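Local coordinates for protein glutathione S-transferase (Xanthomonas axonopodis pv. citri, PDB 6NV6) that probably catalyses the conjugation of glutathione to electrophilic compounds as a theta class transferase, and binds glutathione, at residues Trp100-Leu112 / Arg128-Arg142. Residues are numbered along the deposited sequence; the frame is centred on the assembly and turned at random.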
loop_
_atom_site.group_PDB
_atom_site.type_symbol
_atom_site.label_atom_id
_atom_site.label_comp_id
_atom_site.label_asym_id
_atom_site.label_seq_id
_atom_site.Cartn_x
_atom_site.Cartn_y
_atom_site.Cartn_z
ATOM N N TRP A 100 -4.411 -6.112 8.382
ATOM C CA TRP A 100 -5.654 -6.343 7.654
ATOM C C TRP A 100 -5.455 -6.226 6.142
ATOM O O TRP A 100 -6.079 -6.964 5.366
ATOM C CB TRP A 100 -6.708 -5.358 8.162
ATOM C CG TRP A 100 -8.048 -5.428 7.493
ATOM C CD1 TRP A 100 -9.135 -6.117 7.920
ATOM C CD2 TRP A 100 -8.456 -4.731 6.309
ATOM N NE1 TRP A 100 -10.196 -5.920 7.065
ATOM C CE2 TRP A 100 -9.803 -5.068 6.069
ATOM C CE3 TRP A 100 -7.809 -3.861 5.419
ATOM C CZ2 TRP A 100 -10.513 -4.577 4.982
ATOM C CZ3 TRP A 100 -8.524 -3.368 4.330
ATOM C CH2 TRP A 100 -9.857 -3.731 4.124
ATOM N N THR A 101 -4.592 -5.309 5.701
ATOM C CA THR A 101 -4.319 -5.196 4.274
ATOM C C THR A 101 -3.777 -6.509 3.726
ATOM O O THR A 101 -4.210 -6.983 2.667
ATOM C CB THR A 101 -3.333 -4.052 4.016
ATOM O OG1 THR A 101 -3.934 -2.806 4.383
ATOM C CG2 THR A 101 -2.953 -3.996 2.547
ATOM N N THR A 102 -2.840 -7.117 4.445
ATOM C CA THR A 102 -2.298 -8.395 4.006
ATOM C C THR A 102 -3.281 -9.536 4.252
ATOM O O THR A 102 -3.554 -10.337 3.351
ATOM C CB THR A 102 -0.969 -8.656 4.709
ATOM O OG1 THR A 102 -0.043 -7.611 4.371
ATOM C CG2 THR A 102 -0.412 -10.010 4.292
ATOM N N SER A 103 -3.832 -9.622 5.465
ATOM C CA SER A 103 -4.606 -10.798 5.834
ATOM C C SER A 103 -5.935 -10.882 5.090
ATOM O O SER A 103 -6.445 -11.988 4.867
ATOM C CB SER A 103 -4.837 -10.808 7.345
ATOM O OG SER A 103 -5.981 -10.055 7.702
ATOM N N THR A 104 -6.517 -9.745 4.703
ATOM C CA THR A 104 -7.911 -9.762 4.278
ATOM C C THR A 104 -8.134 -9.126 2.909
ATOM O O THR A 104 -8.970 -9.597 2.138
ATOM C CB THR A 104 -8.776 -9.052 5.332
ATOM O OG1 THR A 104 -8.634 -9.718 6.592
ATOM C CG2 THR A 104 -10.244 -9.056 4.936
ATOM N N PHE A 105 -7.402 -8.068 2.578
ATOM C CA PHE A 105 -7.722 -7.343 1.358
ATOM C C PHE A 105 -6.875 -7.760 0.165
ATOM O O PHE A 105 -7.399 -7.878 -0.950
ATOM C CB PHE A 105 -7.571 -5.838 1.584
ATOM C CG PHE A 105 -7.809 -5.024 0.348
ATOM C CD1 PHE A 105 -9.087 -4.862 -0.142
ATOM C CD2 PHE A 105 -6.748 -4.442 -0.338
ATOM C CE1 PHE A 105 -9.312 -4.121 -1.291
ATOM C CE2 PHE A 105 -6.962 -3.686 -1.496
ATOM C CZ PHE A 105 -8.248 -3.529 -1.974
ATOM N N ALA A 106 -5.578 -7.991 0.371
ATOM C CA ALA A 106 -4.655 -8.099 -0.755
ATOM C C ALA A 106 -4.988 -9.285 -1.661
ATOM O O ALA A 106 -4.908 -9.174 -2.892
ATOM C CB ALA A 106 -3.223 -8.195 -0.231
ATOM N N GLY A 107 -5.381 -10.421 -1.074
ATOM C CA GLY A 107 -5.604 -11.612 -1.876
ATOM C C GLY A 107 -6.731 -11.434 -2.876
ATOM O O GLY A 107 -6.552 -11.657 -4.079
ATOM N N VAL A 108 -7.908 -11.017 -2.397
ATOM C CA VAL A 108 -9.037 -10.820 -3.303
ATOM C C VAL A 108 -8.744 -9.686 -4.273
ATOM O O VAL A 108 -9.091 -9.759 -5.457
ATOM C CB VAL A 108 -10.349 -10.595 -2.518
ATOM C CG1 VAL A 108 -10.325 -9.289 -1.760
ATOM C CG2 VAL A 108 -11.558 -10.641 -3.458
ATOM N N PHE A 109 -8.063 -8.636 -3.810
ATOM C CA PHE A 109 -7.820 -7.518 -4.706
ATOM C C PHE A 109 -6.799 -7.874 -5.769
ATOM O O PHE A 109 -6.966 -7.501 -6.937
ATOM C CB PHE A 109 -7.358 -6.284 -3.950
ATOM C CG PHE A 109 -7.041 -5.145 -4.863
ATOM C CD1 PHE A 109 -8.055 -4.390 -5.423
ATOM C CD2 PHE A 109 -5.741 -4.869 -5.222
ATOM C CE1 PHE A 109 -7.772 -3.352 -6.295
ATOM C CE2 PHE A 109 -5.459 -3.831 -6.096
ATOM C CZ PHE A 109 -6.480 -3.072 -6.628
ATOM N N ARG A 110 -5.723 -8.571 -5.392
ATOM C CA ARG A 110 -4.770 -8.997 -6.408
ATOM C C ARG A 110 -5.462 -9.857 -7.454
ATOM O O ARG A 110 -5.105 -9.812 -8.640
ATOM C CB ARG A 110 -3.600 -9.746 -5.769
ATOM N N ASP A 111 -6.488 -10.605 -7.039
ATOM C CA ASP A 111 -7.267 -11.401 -7.980
ATOM C C ASP A 111 -8.087 -10.506 -8.898
ATOM O O ASP A 111 -8.064 -10.671 -10.125
ATOM C CB ASP A 111 -8.170 -12.365 -7.214
ATOM C CG ASP A 111 -8.309 -13.699 -7.900
ATOM O OD1 ASP A 111 -7.263 -14.310 -8.218
ATOM O OD2 ASP A 111 -9.466 -14.137 -8.109
ATOM N N LEU A 112 -8.822 -9.551 -8.316
ATOM C CA LEU A 112 -9.537 -8.568 -9.122
ATOM C C LEU A 112 -8.590 -7.890 -10.093
ATOM O O LEU A 112 -8.854 -7.811 -11.294
ATOM C CB LEU A 112 -10.207 -7.520 -8.230
ATOM C CG LEU A 112 -10.896 -6.410 -9.035
ATOM C CD1 LEU A 112 -12.101 -6.954 -9.783
ATOM C CD2 LEU A 112 -11.291 -5.254 -8.148
ATOM N N ARG A 128 -15.875 -14.688 -11.448
ATOM C CA ARG A 128 -14.877 -14.578 -10.391
ATOM C C ARG A 128 -14.424 -13.134 -10.197
ATOM O O ARG A 128 -14.397 -12.629 -9.067
ATOM C CB ARG A 128 -13.694 -15.484 -10.721
ATOM C CG ARG A 128 -12.669 -15.586 -9.626
ATOM C CD ARG A 128 -11.881 -16.864 -9.752
ATOM N NE ARG A 128 -10.620 -16.665 -10.450
ATOM C CZ ARG A 128 -9.448 -17.086 -9.991
ATOM N NH1 ARG A 128 -8.365 -16.985 -10.749
ATOM N NH2 ARG A 128 -9.380 -17.690 -8.811
ATOM N N ILE A 129 -14.040 -12.462 -11.287
ATOM C CA ILE A 129 -13.739 -11.029 -11.229
ATOM C C ILE A 129 -14.881 -10.288 -10.546
ATOM O O ILE A 129 -14.695 -9.603 -9.532
ATOM C CB ILE A 129 -13.480 -10.474 -12.641
ATOM C CG1 ILE A 129 -12.098 -10.879 -13.135
ATOM C CG2 ILE A 129 -13.615 -8.968 -12.672
ATOM C CD1 ILE A 129 -11.956 -10.776 -14.639
ATOM N N ALA A 130 -16.087 -10.440 -11.091
ATOM C CA ALA A 130 -17.311 -9.894 -10.523
ATOM C C ALA A 130 -17.401 -10.123 -9.020
ATOM O O ALA A 130 -17.847 -9.239 -8.279
ATOM C CB ALA A 130 -18.525 -10.513 -11.214
ATOM N N ALA A 131 -16.982 -11.306 -8.560
ATOM C CA ALA A 131 -17.038 -11.608 -7.135
ATOM C C ALA A 131 -15.891 -10.937 -6.394
ATOM O O ALA A 131 -16.078 -10.419 -5.287
ATOM C CB ALA A 131 -17.019 -13.118 -6.910
ATOM N N ALA A 132 -14.701 -10.931 -6.994
ATOM C CA ALA A 132 -13.600 -10.162 -6.429
ATOM C C ALA A 132 -13.977 -8.692 -6.302
ATOM O O ALA A 132 -13.826 -8.092 -5.228
ATOM C CB ALA A 132 -12.345 -10.335 -7.284
ATOM N N LEU A 133 -14.490 -8.100 -7.388
ATOM C CA LEU A 133 -14.862 -6.690 -7.351
ATOM C C LEU A 133 -15.885 -6.417 -6.263
ATOM O O LEU A 133 -15.791 -5.412 -5.548
ATOM C CB LEU A 133 -15.412 -6.242 -8.703
ATOM C CG LEU A 133 -15.903 -4.789 -8.696
ATOM C CD1 LEU A 133 -14.759 -3.865 -8.349
ATOM C CD2 LEU A 133 -16.524 -4.367 -10.016
ATOM N N THR A 134 -16.865 -7.306 -6.113
ATOM C CA THR A 134 -17.906 -7.065 -5.124
ATOM C C THR A 134 -17.359 -7.208 -3.709
ATOM O O THR A 134 -17.734 -6.446 -2.812
ATOM C CB THR A 134 -19.077 -8.025 -5.361
ATOM O OG1 THR A 134 -19.748 -7.672 -6.580
ATOM C CG2 THR A 134 -20.063 -7.975 -4.192
ATOM N N GLN A 135 -16.465 -8.167 -3.488
ATOM C CA GLN A 135 -15.942 -8.367 -2.142
ATOM C C GLN A 135 -14.864 -7.347 -1.800
ATOM O O GLN A 135 -14.813 -6.843 -0.670
ATOM C CB GLN A 135 -15.401 -9.783 -1.985
ATOM C CG GLN A 135 -15.208 -10.147 -0.539
ATOM C CD GLN A 135 -14.384 -11.384 -0.368
ATOM O OE1 GLN A 135 -13.684 -11.539 0.636
ATOM N NE2 GLN A 135 -14.452 -12.287 -1.347
ATOM N N SER A 136 -13.974 -7.062 -2.753
ATOM C CA SER A 136 -13.074 -5.923 -2.616
ATOM C C SER A 136 -13.830 -4.712 -2.088
ATOM O O SER A 136 -13.446 -4.102 -1.076
ATOM C CB SER A 136 -12.434 -5.607 -3.969
ATOM O OG SER A 136 -11.445 -6.572 -4.307
ATOM N N GLY A 137 -14.952 -4.399 -2.749
ATOM C CA GLY A 137 -15.731 -3.226 -2.389
ATOM C C GLY A 137 -16.252 -3.264 -0.963
ATOM O O GLY A 137 -16.162 -2.275 -0.229
ATOM N N GLU A 138 -16.815 -4.401 -0.550
ATOM C CA GLU A 138 -17.401 -4.437 0.786
ATOM C C GLU A 138 -16.334 -4.566 1.859
ATOM O O GLU A 138 -16.548 -4.126 2.993
ATOM C CB GLU A 138 -18.430 -5.564 0.917
ATOM C CG GLU A 138 -19.779 -5.294 0.193
ATOM C CD GLU A 138 -20.233 -3.811 0.209
ATOM O OE1 GLU A 138 -20.615 -3.311 1.289
ATOM O OE2 GLU A 138 -20.238 -3.151 -0.864
ATOM N N LEU A 139 -15.184 -5.144 1.527
ATOM C CA LEU A 139 -14.045 -5.058 2.431
ATOM C C LEU A 139 -13.606 -3.612 2.599
ATOM O O LEU A 139 -13.445 -3.124 3.725
ATOM C CB LEU A 139 -12.891 -5.913 1.910
ATOM C CG LEU A 139 -13.080 -7.430 2.069
ATOM C CD1 LEU A 139 -11.958 -8.217 1.389
ATOM C CD2 LEU A 139 -13.211 -7.792 3.541
ATOM N N LEU A 140 -13.419 -2.904 1.480
ATOM C CA LEU A 140 -13.025 -1.501 1.559
ATOM C C LEU A 140 -14.029 -0.666 2.351
ATOM O O LEU A 140 -13.643 0.317 3.000
ATOM C CB LEU A 140 -12.844 -0.937 0.154
ATOM C CG LEU A 140 -11.517 -1.398 -0.444
ATOM C CD1 LEU A 140 -11.313 -0.819 -1.839
ATOM C CD2 LEU A 140 -10.373 -1.029 0.511
ATOM N N ALA A 141 -15.315 -1.041 2.309
ATOM C CA ALA A 141 -16.321 -0.348 3.106
ATOM C C ALA A 141 -15.955 -0.322 4.587
ATOM O O ALA A 141 -16.304 0.630 5.298
ATOM C CB ALA A 141 -17.682 -1.013 2.906
ATOM N N ARG A 142 -15.234 -1.340 5.062
ATOM C CA ARG A 142 -14.785 -1.337 6.450
ATOM C C ARG A 142 -13.741 -0.249 6.686
ATOM O O ARG A 142 -13.806 0.485 7.682
ATOM C CB ARG A 142 -14.235 -2.714 6.826
ATOM C CG ARG A 142 -15.299 -3.799 7.015
ATOM C CD ARG A 142 -14.664 -5.185 6.990
ATOM N NE ARG A 142 -15.610 -6.246 6.646
ATOM C CZ ARG A 142 -15.279 -7.529 6.493
ATOM N NH1 ARG A 142 -14.024 -7.923 6.657
ATOM N NH2 ARG A 142 -16.204 -8.423 6.182
#
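Trp100 turns a ring edge to the helix that carries Leu139. Near the plane of the indole, at its edge, lie the carbonyl oxygen of Leu139 and NH1 of Arg142, while Thr104 CB of its own helix sits over one face, toward the rim. The Phe105 ring offers an edge to Leu139 CB and Ser136 O; Phe109 CB covers part of one face, and Leu140 CD2 comes over the ring in an off-centre CH-pi contact, 4.2 Å from the Phe105 centroid and 30° off the normal. The Arg142 guanidinium carries Leu139 CD2 over one face, whereas that of the poorly ordered Arg128 has Asp111 OD2 centred above it. Because this oxygen lies above the guanidinium rather than in its plane, no N-H points at it, and the long salt bridge from Asp111 OD2 to Arg128 NH2 (3.6 Å) rests on charge alone.

Along the interface the helices mesh by knobs into holes. Val108, its CG1 set between the backbone N and carbonyl carbon (chi1 67°), directs that methyl to Leu139 CD1 at 3.7 Å and CG2 to Ala132 CA at 3.6 Å. Leu112 drops among Ile129, Ala132, Leu133 and Ser136, with CD1 3.6 Å from Leu133 CB. In return, Ser136 fits among Phe105, Val108, Phe109 and Leu112; its buried hydroxyl is satisfied within its own helix, donating to Ala132 O at 3.0 Å from above the carbonyl plane. Ala132 and Ser136, both small, lie where the backbones come close, consistent with the 8.5 Å closest approach of the segment axes, which run at 139°.

Helix 163-174 packs against both helices, Ala171 touching Phe109 and Trp172 touching Leu140. The pair exemplifies the roughly antiparallel packing of successive long helices in the all-helical C-terminal domain of glutathione transferases.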